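Local coordinates for fucolectin-related protein (Streptococcus pneumoniae, PDB 2WMF) that probably hydrolyses blood-group carbohydrate antigens of the host, as the catalytic module of a family 98 glycoside hydrolase, at residues A74-H79 with L111-F116; M104-Q109 with F137-V142; E270-I275 with A295-M300; N482-D487 with I521-N526. One frame throughout, in Å; residues are numbered along the deposited sequence.

Contact 1 of 4, residues A74-H79 with L111-F116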
loop_
_atom_site.group_PDB
_atom_site.type_symbol
_atom_site.label_atom_id
_atom_site.label_comp_id
_atom_site.label_asym_id
_atom_site.label_seq_id
_atom_site.Cartn_x
_atom_site.Cartn_y
_atom_site.Cartn_z
ATOM N N ALA A 74 3.526 -0.335 -14.695
ATOM C CA ALA A 74 2.119 0.070 -14.465
ATOM C C ALA A 74 1.107 -0.692 -15.315
ATOM O O ALA A 74 1.433 -1.193 -16.388
ATOM C CB ALA A 74 1.944 1.592 -14.672
ATOM N N ALA A 75 -0.139 -0.691 -14.865
ATOM C CA ALA A 75 -1.253 -1.215 -15.596
ATOM C C ALA A 75 -2.529 -0.564 -15.091
ATOM O O ALA A 75 -2.558 0.009 -13.994
ATOM C CB ALA A 75 -1.352 -2.725 -15.461
ATOM N N ILE A 76 -3.562 -0.699 -15.887
ATOM C CA ILE A 76 -4.879 -0.173 -15.594
ATOM C C ILE A 76 -5.839 -1.294 -15.183
ATOM O O ILE A 76 -5.984 -2.326 -15.872
ATOM C CB ILE A 76 -5.471 0.593 -16.803
ATOM C CG1 ILE A 76 -4.522 1.723 -17.239
ATOM C CG2 ILE A 76 -6.868 1.123 -16.468
ATOM C CD1 ILE A 76 -4.193 2.757 -16.144
ATOM N N GLU A 77 -6.490 -1.097 -14.044
ATOM C CA GLU A 77 -7.522 -2.033 -13.557
ATOM C C GLU A 77 -8.871 -1.590 -14.147
ATOM O O GLU A 77 -9.166 -0.395 -14.209
ATOM C CB GLU A 77 -7.614 -2.001 -12.015
ATOM C CG GLU A 77 -8.950 -2.581 -11.494
ATOM C CD GLU A 77 -9.223 -2.354 -10.029
ATOM O OE1 GLU A 77 -8.306 -2.489 -9.218
ATOM O OE2 GLU A 77 -10.409 -2.084 -9.651
ATOM N N LEU A 78 -9.622 -2.563 -14.656
ATOM C CA LEU A 78 -10.931 -2.332 -15.220
ATOM C C LEU A 78 -11.956 -3.020 -14.355
ATOM O O LEU A 78 -12.036 -4.215 -14.339
ATOM C CB LEU A 78 -11.013 -2.854 -16.660
ATOM C CG LEU A 78 -10.157 -2.085 -17.690
ATOM C CD1 LEU A 78 -10.086 -2.927 -19.005
ATOM C CD2 LEU A 78 -10.710 -0.688 -17.999
ATOM N N HIS A 79 -12.735 -2.219 -13.624
ATOM C CA HIS A 79 -13.746 -2.694 -12.697
ATOM C C HIS A 79 -15.133 -2.395 -13.302
ATOM O O HIS A 79 -15.449 -1.244 -13.567
ATOM C CB HIS A 79 -13.624 -1.978 -11.327
ATOM C CG HIS A 79 -14.381 -2.661 -10.219
ATOM N ND1 HIS A 79 -15.636 -3.219 -10.388
ATOM C CD2 HIS A 79 -14.044 -2.879 -8.926
ATOM C CE1 HIS A 79 -16.017 -3.767 -9.238
ATOM N NE2 HIS A 79 -15.062 -3.588 -8.343
ATOM N N LEU A 111 -4.820 0.711 -28.182
ATOM C CA LEU A 111 -3.881 1.667 -27.590
ATOM C C LEU A 111 -2.641 1.068 -26.907
ATOM O O LEU A 111 -1.783 1.801 -26.382
ATOM C CB LEU A 111 -4.639 2.552 -26.585
ATOM C CG LEU A 111 -5.787 3.426 -27.143
ATOM C CD1 LEU A 111 -6.582 4.125 -26.018
ATOM C CD2 LEU A 111 -5.243 4.458 -28.132
ATOM N N ASN A 112 -2.522 -0.251 -26.966
ATOM C CA ASN A 112 -1.456 -0.998 -26.283
ATOM C C ASN A 112 -1.316 -0.715 -24.791
ATOM O O ASN A 112 -0.223 -0.646 -24.241
ATOM C CB ASN A 112 -0.102 -0.923 -27.001
ATOM C CG ASN A 112 0.178 -2.192 -27.709
ATOM O OD1 ASN A 112 0.532 -3.216 -27.080
ATOM N ND2 ASN A 112 -0.091 -2.201 -29.007
ATOM N N ILE A 113 -2.460 -0.629 -24.145
ATOM C CA ILE A 113 -2.490 -0.320 -22.689
ATOM C C ILE A 113 -2.653 -1.627 -21.905
ATOM O O ILE A 113 -3.648 -2.313 -22.112
ATOM C CB ILE A 113 -3.675 0.569 -22.342
ATOM C CG1 ILE A 113 -3.540 1.925 -23.047
ATOM C CG2 ILE A 113 -3.810 0.741 -20.767
ATOM C CD1 ILE A 113 -4.798 2.768 -22.966
ATOM N N PRO A 114 -1.717 -1.951 -20.988
ATOM C CA PRO A 114 -1.853 -3.195 -20.187
ATOM C C PRO A 114 -3.016 -3.084 -19.188
ATOM O O PRO A 114 -3.115 -2.080 -18.481
ATOM C CB PRO A 114 -0.504 -3.316 -19.469
ATOM C CG PRO A 114 0.035 -1.943 -19.393
ATOM C CD PRO A 114 -0.479 -1.214 -20.642
ATOM N N VAL A 115 -3.879 -4.087 -19.169
ATOM C CA VAL A 115 -5.023 -4.092 -18.296
ATOM C C VAL A 115 -5.210 -5.384 -17.505
ATOM O O VAL A 115 -4.771 -6.465 -17.915
ATOM C CB VAL A 115 -6.326 -3.752 -19.070
ATOM C CG1 VAL A 115 -6.260 -2.347 -19.715
ATOM C CG2 VAL A 115 -6.662 -4.861 -20.111
ATOM N N PHE A 116 -5.875 -5.233 -16.343
ATOM C CA PHE A 116 -6.391 -6.335 -15.537
ATOM C C PHE A 116 -7.902 -6.125 -15.341
ATOM O O PHE A 116 -8.311 -5.013 -15.122
ATOM C CB PHE A 116 -5.744 -6.298 -14.128
ATOM C CG PHE A 116 -4.298 -6.736 -14.102
ATOM C CD1 PHE A 116 -3.950 -7.981 -13.638
ATOM C CD2 PHE A 116 -3.294 -5.858 -14.493
ATOM C CE1 PHE A 116 -2.608 -8.385 -13.589
ATOM C CE2 PHE A 116 -1.926 -6.251 -14.458
ATOM C CZ PHE A 116 -1.607 -7.526 -14.025
#
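Leu78 and Val115 pack on one face of two parallel strands: Leu78 CD1 lies 3.8 Å from Val115 CB, the two side chains meeting at a slant. On the same face Ile76 CG1 reaches Ile113 CG2 at 3.7 Å. With CG1 anti to the carbonyl carbon (chi1 -57°), Ile76 brings that branch to Ile113, while Leu59 of helix 59-64 packs on both isoleucines. The other face carries Ala75 and Phe116; the methyl of Ala75 sits in the plane of the phenyl ring, at its edge, with CB 3.7 Å from Phe116 CE2. Pro114 CB flanks the same methyl. Between the faces runs the backbone ladder. Ile76 N donates to Pro114 O at 3.0 Å, almost straight at 177°, and Ile76 O accepts from Phe116 N at 2.9 Å. Leu78 N then donates to Phe116 O at 2.8 Å. The polar side chain is that of Glu77, buried on the Phe116 face, where OE1 is hydrogen-bonded to Asn291 ND2 of strand 289-293. Strand 74-79, helix 95-111 and strand 115-121 form a beta-alpha-beta unit of the eight-stranded parallel barrel. Backbone hydrogen bonds thus hold the two strands in register, whereas aliphatic groups fill the side facing helix 95-111, where Val115 also meets Leu105 and Ala108.

Contact 2 of 4, residues M104-Q109 with F137-V142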
loop_
_atom_site.group_PDB
_atom_site.type_symbol
_atom_site.label_atom_id
_atom_site.label_comp_id
_atom_site.label_asym_id
_atom_site.label_seq_id
_atom_site.Cartn_x
_atom_site.Cartn_y
_atom_site.Cartn_z
ATOM N N MET A 104 -13.920 -2.774 -23.500
ATOM C CA MET A 104 -12.743 -2.202 -22.878
ATOM C C MET A 104 -11.439 -2.875 -23.345
ATOM O O MET A 104 -10.413 -2.215 -23.523
ATOM C CB MET A 104 -12.886 -2.226 -21.348
ATOM C CG MET A 104 -14.041 -1.365 -20.870
ATOM S SD MET A 104 -14.060 0.348 -21.456
ATOM C CE MET A 104 -12.444 0.994 -21.056
ATOM N N LEU A 105 -11.504 -4.184 -23.557
ATOM C CA LEU A 105 -10.370 -4.940 -24.112
ATOM C C LEU A 105 -10.010 -4.462 -25.523
ATOM O O LEU A 105 -8.839 -4.234 -25.830
ATOM C CB LEU A 105 -10.653 -6.428 -24.114
ATOM C CG LEU A 105 -10.529 -7.127 -22.718
ATOM C CD1 LEU A 105 -11.211 -8.486 -22.732
ATOM C CD2 LEU A 105 -9.043 -7.253 -22.293
ATOM N N GLU A 106 -11.027 -4.270 -26.342
ATOM C CA GLU A 106 -10.813 -3.746 -27.696
ATOM C C GLU A 106 -10.106 -2.386 -27.685
ATOM O O GLU A 106 -9.140 -2.154 -28.423
ATOM C CB GLU A 106 -12.152 -3.646 -28.439
ATOM C CG GLU A 106 -12.682 -4.998 -28.913
ATOM C CD GLU A 106 -11.914 -5.552 -30.118
ATOM O OE1 GLU A 106 -11.681 -4.785 -31.065
ATOM O OE2 GLU A 106 -11.525 -6.728 -30.099
ATOM N N GLU A 107 -10.589 -1.499 -26.822
ATOM C CA GLU A 107 -10.016 -0.168 -26.721
ATOM C C GLU A 107 -8.575 -0.252 -26.202
ATOM O O GLU A 107 -7.673 0.387 -26.755
ATOM C CB GLU A 107 -10.925 0.673 -25.839
ATOM C CG GLU A 107 -10.677 2.097 -25.850
ATOM C CD GLU A 107 -11.658 2.816 -24.921
ATOM O OE1 GLU A 107 -12.762 2.274 -24.638
ATOM O OE2 GLU A 107 -11.314 3.928 -24.479
ATOM N N ALA A 108 -8.349 -1.028 -25.134
ATOM C CA ALA A 108 -6.988 -1.188 -24.593
ATOM C C ALA A 108 -6.027 -1.792 -25.622
ATOM O O ALA A 108 -4.833 -1.386 -25.719
ATOM C CB ALA A 108 -6.986 -2.038 -23.295
ATOM N N GLN A 109 -6.498 -2.798 -26.338
ATOM C CA GLN A 109 -5.628 -3.455 -27.344
ATOM C C GLN A 109 -5.247 -2.455 -28.431
ATOM O O GLN A 109 -4.082 -2.401 -28.820
ATOM C CB GLN A 109 -6.316 -4.677 -27.940
ATOM C CG GLN A 109 -5.410 -5.521 -28.802
ATOM C CD GLN A 109 -4.409 -6.299 -28.013
ATOM O OE1 GLN A 109 -4.746 -6.972 -27.025
ATOM N NE2 GLN A 109 -3.140 -6.258 -28.471
ATOM N N PHE A 137 -7.702 -14.272 -23.013
ATOM C CA PHE A 137 -6.231 -14.307 -23.002
ATOM C C PHE A 137 -5.673 -14.649 -24.399
ATOM O O PHE A 137 -4.664 -14.104 -24.807
ATOM C CB PHE A 137 -5.702 -15.327 -21.997
ATOM C CG PHE A 137 -5.706 -14.877 -20.558
ATOM C CD1 PHE A 137 -5.097 -13.689 -20.189
ATOM C CD2 PHE A 137 -6.236 -15.704 -19.563
ATOM C CE1 PHE A 137 -5.057 -13.274 -18.830
ATOM C CE2 PHE A 137 -6.186 -15.306 -18.220
ATOM C CZ PHE A 137 -5.586 -14.078 -17.862
ATOM N N GLN A 138 -6.352 -15.548 -25.102
ATOM C CA GLN A 138 -5.894 -15.935 -26.440
ATOM C C GLN A 138 -5.946 -14.738 -27.382
ATOM O O GLN A 138 -5.067 -14.552 -28.229
ATOM C CB GLN A 138 -6.769 -17.048 -27.005
ATOM C CG GLN A 138 -6.628 -18.358 -26.326
ATOM C CD GLN A 138 -7.580 -19.381 -26.939
ATOM O OE1 GLN A 138 -7.510 -19.623 -28.159
ATOM N NE2 GLN A 138 -8.495 -19.960 -26.125
ATOM N N LYS A 139 -6.997 -13.952 -27.270
ATOM C CA LYS A 139 -7.253 -12.882 -28.208
ATOM C C LYS A 139 -6.498 -11.583 -27.936
ATOM O O LYS A 139 -6.170 -10.847 -28.871
ATOM C CB LYS A 139 -8.742 -12.622 -28.244
ATOM C CG LYS A 139 -9.114 -11.541 -29.250
ATOM C CD LYS A 139 -10.535 -11.653 -29.740
ATOM C CE LYS A 139 -10.771 -10.600 -30.829
ATOM N NZ LYS A 139 -12.177 -10.665 -31.317
ATOM N N TYR A 140 -6.277 -11.266 -26.647
ATOM C CA TYR A 140 -5.796 -9.953 -26.248
ATOM C C TYR A 140 -4.441 -10.037 -25.526
ATOM O O TYR A 140 -4.376 -10.435 -24.347
ATOM C CB TYR A 140 -6.828 -9.285 -25.329
ATOM C CG TYR A 140 -8.154 -9.004 -26.003
ATOM C CD1 TYR A 140 -8.246 -8.003 -26.990
ATOM C CD2 TYR A 140 -9.285 -9.785 -25.745
ATOM C CE1 TYR A 140 -9.429 -7.745 -27.633
ATOM C CE2 TYR A 140 -10.503 -9.530 -26.406
ATOM C CZ TYR A 140 -10.544 -8.506 -27.361
ATOM O OH TYR A 140 -11.714 -8.238 -28.012
ATOM N N SER A 141 -3.380 -9.608 -26.207
ATOM C CA SER A 141 -2.056 -9.548 -25.590
ATOM C C SER A 141 -2.005 -8.514 -24.432
ATOM O O SER A 141 -1.172 -8.633 -23.540
ATOM C CB SER A 141 -0.960 -9.228 -26.637
ATOM O OG SER A 141 -1.114 -7.952 -27.193
ATOM N N VAL A 142 -2.868 -7.500 -24.493
ATOM C CA VAL A 142 -2.911 -6.475 -23.403
ATOM C C VAL A 142 -3.544 -7.005 -22.107
ATOM O O VAL A 142 -3.411 -6.363 -21.071
ATOM C CB VAL A 142 -3.633 -5.160 -23.801
ATOM C CG1 VAL A 142 -2.886 -4.435 -24.940
ATOM C CG2 VAL A 142 -5.072 -5.396 -24.134
#
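Residues 104-109 of helix 95-111 face the end of helix 130-139; Tyr140 is the first residue past it to leave helical geometry. The backbones come nearest at Gln109 and Val142, with CA atoms 5.7 Å apart. Tyr140 reaches across so that Leu105 CB stands over the centre of its ring, 3.7 Å from the centroid in a CH-pi contact. Lys139 CG covers the opposite face, holding the ring between two aliphatic groups. At the ring edge, Tyr140 OH donates to the anti lone pair of Glu106 OE2 at 2.6 Å, the carboxylate turned 75° from the ring plane. Lys139 NZ, 4.2 Å from Glu106 OE2, is too far for a salt bridge but may still favour the charged carboxylate. Gln109 uses both ends of its amide: OE1 accepts from Val142 N at 3.2 Å, and NE2 donates to Ser141 OG at 2.9 Å, nearly in the amide plane. A bend at chi2 (73°) turns this amide toward the loop, and the pair of bonds fixes its flip. Nearby, Ala108 CB meets Val142 CG2 at 4.0 Å. The contact thus joins successive outer helices of the barrel, with Leu105 resting on Val115 and Leu143 of adjacent strands, and Arg30 bonding the carbonyls of Phe137 and Tyr140.

Contact 3 of 4, residues E270-I275 with A295-M300; sequences EPESMI and AAYTFM
Tyr297 spans from the short helix 295-298 to the start of helix 272-283, joining two elements around strand 289-293, the eighth strand of a closed parallel beta/alpha barrel. The hydrogen bonding across the contact is a single link: Tyr297 OH donates to the backbone carbonyl Glu270 O at 2.6 Å. The donor stands 31° out of the carbonyl plane, while Glu270 O itself lies near the plane of the ring, at its edge. With CG anti to the backbone N (chi1 -179°), the tyrosine extends far enough to reach this carbonyl, although the CA atoms of Glu270 and Tyr297 are 9.2 Å apart.

The polar contact with Glu272 is of another kind. Its carboxylate lies beside the phenol, CD 3.2 Å from Tyr297 OH, but the angles are poor for bonding to either oxygen. Those oxygens are engaged elsewhere: OE1 in a salt bridge with Lys488, OE2 in hydrogen bonds with Tyr519 and Thr486. Glu272 therefore directs its charge to the C-terminal part of the chain, its side chain crossing the tyrosine at about a right angle.

Apolar packing falls to Ile275, on a helix preceded by Pro271 at the N-cap position. Ala308 of helix 307-322 touches both Ile275 and Tyr297. Ile275 CD1 approaches the ring obliquely, 4.0 Å from Tyr297 CE2, and also lies 4.2 Å from Thr298 CG2.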
loop_
_atom_site.group_PDB
_atom_site.type_symbol
_atom_site.label_atom_id
_atom_site.label_comp_id
_atom_site.label_asym_id
_atom_site.label_seq_id
_atom_site.Cartn_x
_atom_site.Cartn_y
_atom_site.Cartn_z
ATOM N N GLU A 270 -7.942 11.435 3.645
ATOM C CA GLU A 270 -6.729 10.792 4.194
ATOM C C GLU A 270 -5.510 11.577 3.656
ATOM O O GLU A 270 -5.389 11.742 2.426
ATOM C CB GLU A 270 -6.624 9.337 3.764
ATOM C CG GLU A 270 -5.336 8.701 4.292
ATOM C CD GLU A 270 -5.176 7.206 4.130
ATOM O OE1 GLU A 270 -6.168 6.501 3.913
ATOM O OE2 GLU A 270 -3.980 6.755 4.275
ATOM N N PRO A 271 -4.631 12.066 4.541
ATOM C CA PRO A 271 -3.481 12.847 4.054
ATOM C C PRO A 271 -2.709 12.126 2.932
ATOM O O PRO A 271 -2.468 10.910 2.984
ATOM C CB PRO A 271 -2.641 13.041 5.302
ATOM C CG PRO A 271 -3.638 13.042 6.389
ATOM C CD PRO A 271 -4.648 12.003 6.014
ATOM N N GLU A 272 -2.352 12.903 1.919
ATOM C CA GLU A 272 -1.627 12.371 0.734
ATOM C C GLU A 272 -0.367 11.602 1.118
ATOM O O GLU A 272 -0.129 10.485 0.649
ATOM C CB GLU A 272 -1.282 13.505 -0.242
ATOM C CG GLU A 272 -2.519 14.122 -0.941
ATOM C CD GLU A 272 -3.222 15.254 -0.246
ATOM O OE1 GLU A 272 -3.089 15.426 1.012
ATOM O OE2 GLU A 272 -3.928 16.003 -0.996
ATOM N N SER A 273 0.444 12.191 1.970
ATOM C CA SER A 273 1.687 11.520 2.395
ATOM C C SER A 273 1.396 10.268 3.220
ATOM O O SER A 273 2.204 9.329 3.269
ATOM C CB SER A 273 2.554 12.465 3.202
ATOM O OG SER A 273 1.794 12.965 4.273
ATOM N N MET A 274 0.237 10.223 3.869
ATOM C CA MET A 274 -0.103 9.025 4.633
ATOM C C MET A 274 -0.419 7.823 3.710
ATOM O O MET A 274 -0.182 6.665 4.086
ATOM C CB MET A 274 -1.258 9.269 5.604
ATOM C CG MET A 274 -1.670 8.048 6.443
ATOM S SD MET A 274 -2.972 8.523 7.639
ATOM C CE MET A 274 -3.578 6.883 8.046
ATOM N N ILE A 275 -0.968 8.098 2.535
ATOM C CA ILE A 275 -1.139 7.060 1.503
ATOM C C ILE A 275 0.255 6.405 1.196
ATOM O O ILE A 275 0.421 5.165 1.171
ATOM C CB ILE A 275 -1.735 7.607 0.220
ATOM C CG1 ILE A 275 -3.152 8.145 0.443
ATOM C CG2 ILE A 275 -1.837 6.508 -0.854
ATOM C CD1 ILE A 275 -3.612 9.057 -0.685
ATOM N N ALA A 295 -10.598 6.164 -6.098
ATOM C CA ALA A 295 -9.921 6.731 -7.269
ATOM C C ALA A 295 -10.290 8.155 -7.584
ATOM O O ALA A 295 -9.504 8.871 -8.192
ATOM C CB ALA A 295 -10.192 5.838 -8.504
ATOM N N ALA A 296 -11.464 8.604 -7.104
ATOM C CA ALA A 296 -11.796 10.013 -7.246
ATOM C C ALA A 296 -10.811 10.909 -6.532
ATOM O O ALA A 296 -10.604 12.072 -6.956
ATOM C CB ALA A 296 -13.259 10.340 -6.800
ATOM N N TYR A 297 -10.271 10.407 -5.420
ATOM C CA TYR A 297 -9.209 11.072 -4.695
ATOM C C TYR A 297 -7.815 10.593 -5.075
ATOM O O TYR A 297 -6.919 11.389 -5.268
ATOM C CB TYR A 297 -9.395 10.833 -3.201
ATOM C CG TYR A 297 -8.361 11.491 -2.301
ATOM C CD1 TYR A 297 -8.069 12.838 -2.397
ATOM C CD2 TYR A 297 -7.707 10.754 -1.296
ATOM C CE1 TYR A 297 -7.198 13.442 -1.543
ATOM C CE2 TYR A 297 -6.828 11.355 -0.438
ATOM C CZ TYR A 297 -6.545 12.688 -0.548
ATOM O OH TYR A 297 -5.658 13.328 0.322
ATOM N N THR A 298 -7.667 9.285 -5.168
ATOM C CA THR A 298 -6.336 8.653 -5.287
ATOM C C THR A 298 -5.810 8.575 -6.738
ATOM O O THR A 298 -4.644 8.210 -6.920
ATOM C CB THR A 298 -6.299 7.236 -4.640
ATOM O OG1 THR A 298 -7.312 6.398 -5.198
ATOM C CG2 THR A 298 -6.532 7.290 -3.123
ATOM N N PHE A 299 -6.632 8.859 -7.741
ATOM C CA PHE A 299 -6.187 8.737 -9.131
ATOM C C PHE A 299 -6.532 9.922 -10.005
ATOM O O PHE A 299 -5.664 10.725 -10.309
ATOM C CB PHE A 299 -6.674 7.402 -9.742
ATOM C CG PHE A 299 -6.192 7.146 -11.154
ATOM C CD1 PHE A 299 -4.888 7.520 -11.574
ATOM C CD2 PHE A 299 -7.030 6.503 -12.058
ATOM C CE1 PHE A 299 -4.461 7.271 -12.871
ATOM C CE2 PHE A 299 -6.616 6.254 -13.354
ATOM C CZ PHE A 299 -5.323 6.637 -13.758
ATOM N N MET A 300 -7.817 10.086 -10.351
ATOM C CA MET A 300 -8.169 11.006 -11.461
ATOM C C MET A 300 -9.696 11.221 -11.466
ATOM O O MET A 300 -10.454 10.307 -11.205
ATOM C CB MET A 300 -7.711 10.368 -12.792
ATOM C CG MET A 300 -7.600 11.215 -13.964
ATOM S SD MET A 300 -6.791 10.322 -15.357
ATOM C CE MET A 300 -7.970 9.056 -15.749
#

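Contact 4 of 4, residues N482-D487 with I521-N526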
loop_
_atom_site.group_PDB
_atom_site.type_symbol
_atom_site.label_atom_id
_atom_site.label_comp_id
_atom_site.label_asym_id
_atom_site.label_seq_id
_atom_site.Cartn_x
_atom_site.Cartn_y
_atom_site.Cartn_z
ATOM N N ASN A 482 9.230 13.705 2.814
ATOM C CA ASN A 482 8.013 14.123 2.145
ATOM C C ASN A 482 6.897 14.263 3.174
ATOM O O ASN A 482 6.623 13.324 3.944
ATOM C CB ASN A 482 7.633 13.137 1.018
ATOM C CG ASN A 482 6.652 13.733 0.011
ATOM O OD1 ASN A 482 5.684 14.394 0.414
ATOM N ND2 ASN A 482 6.838 13.452 -1.302
ATOM N N ASN A 483 6.276 15.444 3.211
ATOM C CA ASN A 483 5.162 15.667 4.108
ATOM C C ASN A 483 3.901 16.182 3.408
ATOM O O ASN A 483 3.051 16.816 4.041
ATOM C CB ASN A 483 5.605 16.627 5.241
ATOM C CG ASN A 483 5.815 18.051 4.750
ATOM O OD1 ASN A 483 5.721 18.342 3.544
ATOM N ND2 ASN A 483 6.097 18.940 5.679
ATOM N N TYR A 484 3.738 15.872 2.125
ATOM C CA TYR A 484 2.695 16.533 1.310
ATOM C C TYR A 484 1.305 16.280 1.921
ATOM O O TYR A 484 0.906 15.115 2.128
ATOM C CB TYR A 484 2.697 16.014 -0.137
ATOM C CG TYR A 484 1.820 16.875 -1.069
ATOM C CD1 TYR A 484 2.131 18.199 -1.324
ATOM C CD2 TYR A 484 0.676 16.360 -1.644
ATOM C CE1 TYR A 484 1.335 18.982 -2.092
ATOM C CE2 TYR A 484 -0.141 17.152 -2.462
ATOM C CZ TYR A 484 0.214 18.459 -2.709
ATOM O OH TYR A 484 -0.584 19.274 -3.494
ATOM N N ARG A 485 0.592 17.350 2.274
ATOM C CA ARG A 485 -0.771 17.231 2.744
ATOM C C ARG A 485 -1.468 18.522 2.366
ATOM O O ARG A 485 -1.115 19.571 2.890
ATOM C CB ARG A 485 -0.843 17.011 4.262
ATOM C CG ARG A 485 -2.289 16.809 4.761
ATOM C CD ARG A 485 -2.397 16.709 6.261
ATOM N NE ARG A 485 -2.266 18.025 6.879
ATOM C CZ ARG A 485 -1.480 18.320 7.900
ATOM N NH1 ARG A 485 -0.772 17.377 8.522
ATOM N NH2 ARG A 485 -1.423 19.590 8.333
ATOM N N THR A 486 -2.474 18.426 1.511
ATOM C CA THR A 486 -3.266 19.611 1.138
ATOM C C THR A 486 -4.273 19.914 2.261
ATOM O O THR A 486 -4.729 18.992 2.950
ATOM C CB THR A 486 -4.003 19.404 -0.203
ATOM O OG1 THR A 486 -4.975 18.333 -0.064
ATOM C CG2 THR A 486 -3.024 19.151 -1.327
ATOM N N ASP A 487 -4.651 21.186 2.411
ATOM C CA ASP A 487 -5.705 21.583 3.333
ATOM C C ASP A 487 -7.074 21.196 2.734
ATOM O O ASP A 487 -7.425 21.623 1.619
ATOM C CB ASP A 487 -5.623 23.099 3.553
ATOM C CG ASP A 487 -6.679 23.630 4.489
ATOM O OD1 ASP A 487 -7.316 22.813 5.193
ATOM O OD2 ASP A 487 -6.831 24.875 4.521
ATOM N N ILE A 521 -6.349 21.479 -9.372
ATOM C CA ILE A 521 -5.680 22.529 -10.139
ATOM C C ILE A 521 -5.191 23.683 -9.263
ATOM O O ILE A 521 -4.196 24.298 -9.589
ATOM C CB ILE A 521 -6.464 22.952 -11.426
ATOM C CG1 ILE A 521 -7.867 23.195 -11.125
ATOM C CG2 ILE A 521 -6.463 21.826 -12.560
ATOM C CD1 ILE A 521 -8.654 23.648 -12.337
ATOM N N ASN A 522 -5.895 23.980 -8.171
ATOM C CA ASN A 522 -5.427 24.919 -7.147
ATOM C C ASN A 522 -5.431 24.264 -5.758
ATOM O O ASN A 522 -6.102 24.718 -4.821
ATOM C CB ASN A 522 -6.262 26.182 -7.147
ATOM C CG ASN A 522 -5.935 27.057 -8.332
ATOM O OD1 ASN A 522 -4.833 27.633 -8.426
ATOM N ND2 ASN A 522 -6.833 27.127 -9.234
ATOM N N PRO A 523 -4.611 23.222 -5.600
ATOM C CA PRO A 523 -4.524 22.590 -4.287
ATOM C C PRO A 523 -4.073 23.578 -3.239
ATOM O O PRO A 523 -3.198 24.395 -3.510
ATOM C CB PRO A 523 -3.444 21.516 -4.481
ATOM C CG PRO A 523 -2.718 21.922 -5.675
ATOM C CD PRO A 523 -3.675 22.617 -6.562
ATOM N N VAL A 524 -4.652 23.489 -2.056
ATOM C CA VAL A 524 -4.352 24.448 -0.983
ATOM C C VAL A 524 -3.167 23.849 -0.208
ATOM O O VAL A 524 -3.338 23.158 0.797
ATOM C CB VAL A 524 -5.579 24.724 -0.098
ATOM C CG1 VAL A 524 -5.207 25.748 0.977
ATOM C CG2 VAL A 524 -6.757 25.245 -0.949
ATOM N N ASP A 525 -1.955 24.050 -0.738
ATOM C CA ASP A 525 -0.757 23.361 -0.265
ATOM C C ASP A 525 0.398 24.308 0.025
ATOM O O ASP A 525 1.565 23.895 -0.008
ATOM C CB ASP A 525 -0.327 22.247 -1.263
ATOM C CG ASP A 525 -0.023 22.751 -2.653
ATOM O OD1 ASP A 525 0.135 23.984 -2.867
ATOM O OD2 ASP A 525 0.049 21.865 -3.547
ATOM N N ASN A 526 0.050 25.557 0.369
ATOM C CA ASN A 526 1.026 26.593 0.693
ATOM C C ASN A 526 1.281 26.777 2.192
ATOM O O ASN A 526 2.100 27.628 2.572
ATOM C CB ASN A 526 0.655 27.907 -0.007
ATOM C CG ASN A 526 0.757 27.778 -1.530
ATOM O OD1 ASN A 526 -0.239 27.818 -2.213
ATOM N ND2 ASN A 526 1.945 27.579 -2.036
HETATM O O HOH W 1 -6.616 21.475 -1.368
#
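Tyr484 OH donates to Asp525 OD2 at 2.7 Å, engaging the anti lone pair of that oxygen. OD2 lies in the plane of the phenol, at its edge, while the carboxylate as a whole is turned 66° from the ring. Farther along, Asp487 N donates to Val524 O at 2.9 Å in an almost straight bond (178°). A water links the same two residues a second time, giving a hydrogen to Asp487 O and accepting from Val524 N. Their side chains run alongside each other, pointing the same way, with Asp487 CB 3.7 Å from Val524 CG1. Between the two polar links the methyl Thr486 CG2 fits against Pro523 CB at 4.0 Å and Asp525 CB at 4.1 Å.

Local turns set these groups in place. Asn482 OD1 accepts from Tyr484 N at 3.0 Å in an Asx turn that starts at the last residue of strand 477-482, and Val524 is the centre of an inverse gamma turn. Asp487 OD1 is hydrogen-bonded to Thr489 OG1, and this side chain caps a backbone N at the turn leading into helix 489-493. Thr486 places OG1 between its backbone N and carbonyl carbon (chi1 64°), which sends the hydroxyl to Glu272 and the methyl to Pro523 and Asp525.

Two loops without regular structure are thus joined by one side-chain bond and a doubly bridged backbone pair. The phenol donor would be expected to favour the charged form of Asp525.

In the fold
Along the chain, contacts 1 and 2 interlock, their segments alternating, and contacts 3 and 4 follow in turn. Contacts 1 and 2, about 9 Å apart between centres, meet where helix 95-111 packs on strand 115-121, with probable hydrogen bonds from Ile113 N to Ala108 O and Val115 N to Val142 O; strand pairing and helix packing are adjoining layers of one barrel wall. Contact 3, about 20 Å from contact 1 between centres, belongs to the same barrel near its closing strand. Contact 4 lies in the C-terminal region, which carries two antiparallel sheets, yet its centre is about 12 Å from that of contact 3. There Glu272 meets Thr486, and Ser273 N meets Tyr484 O, tying the barrel to its C-terminal partner.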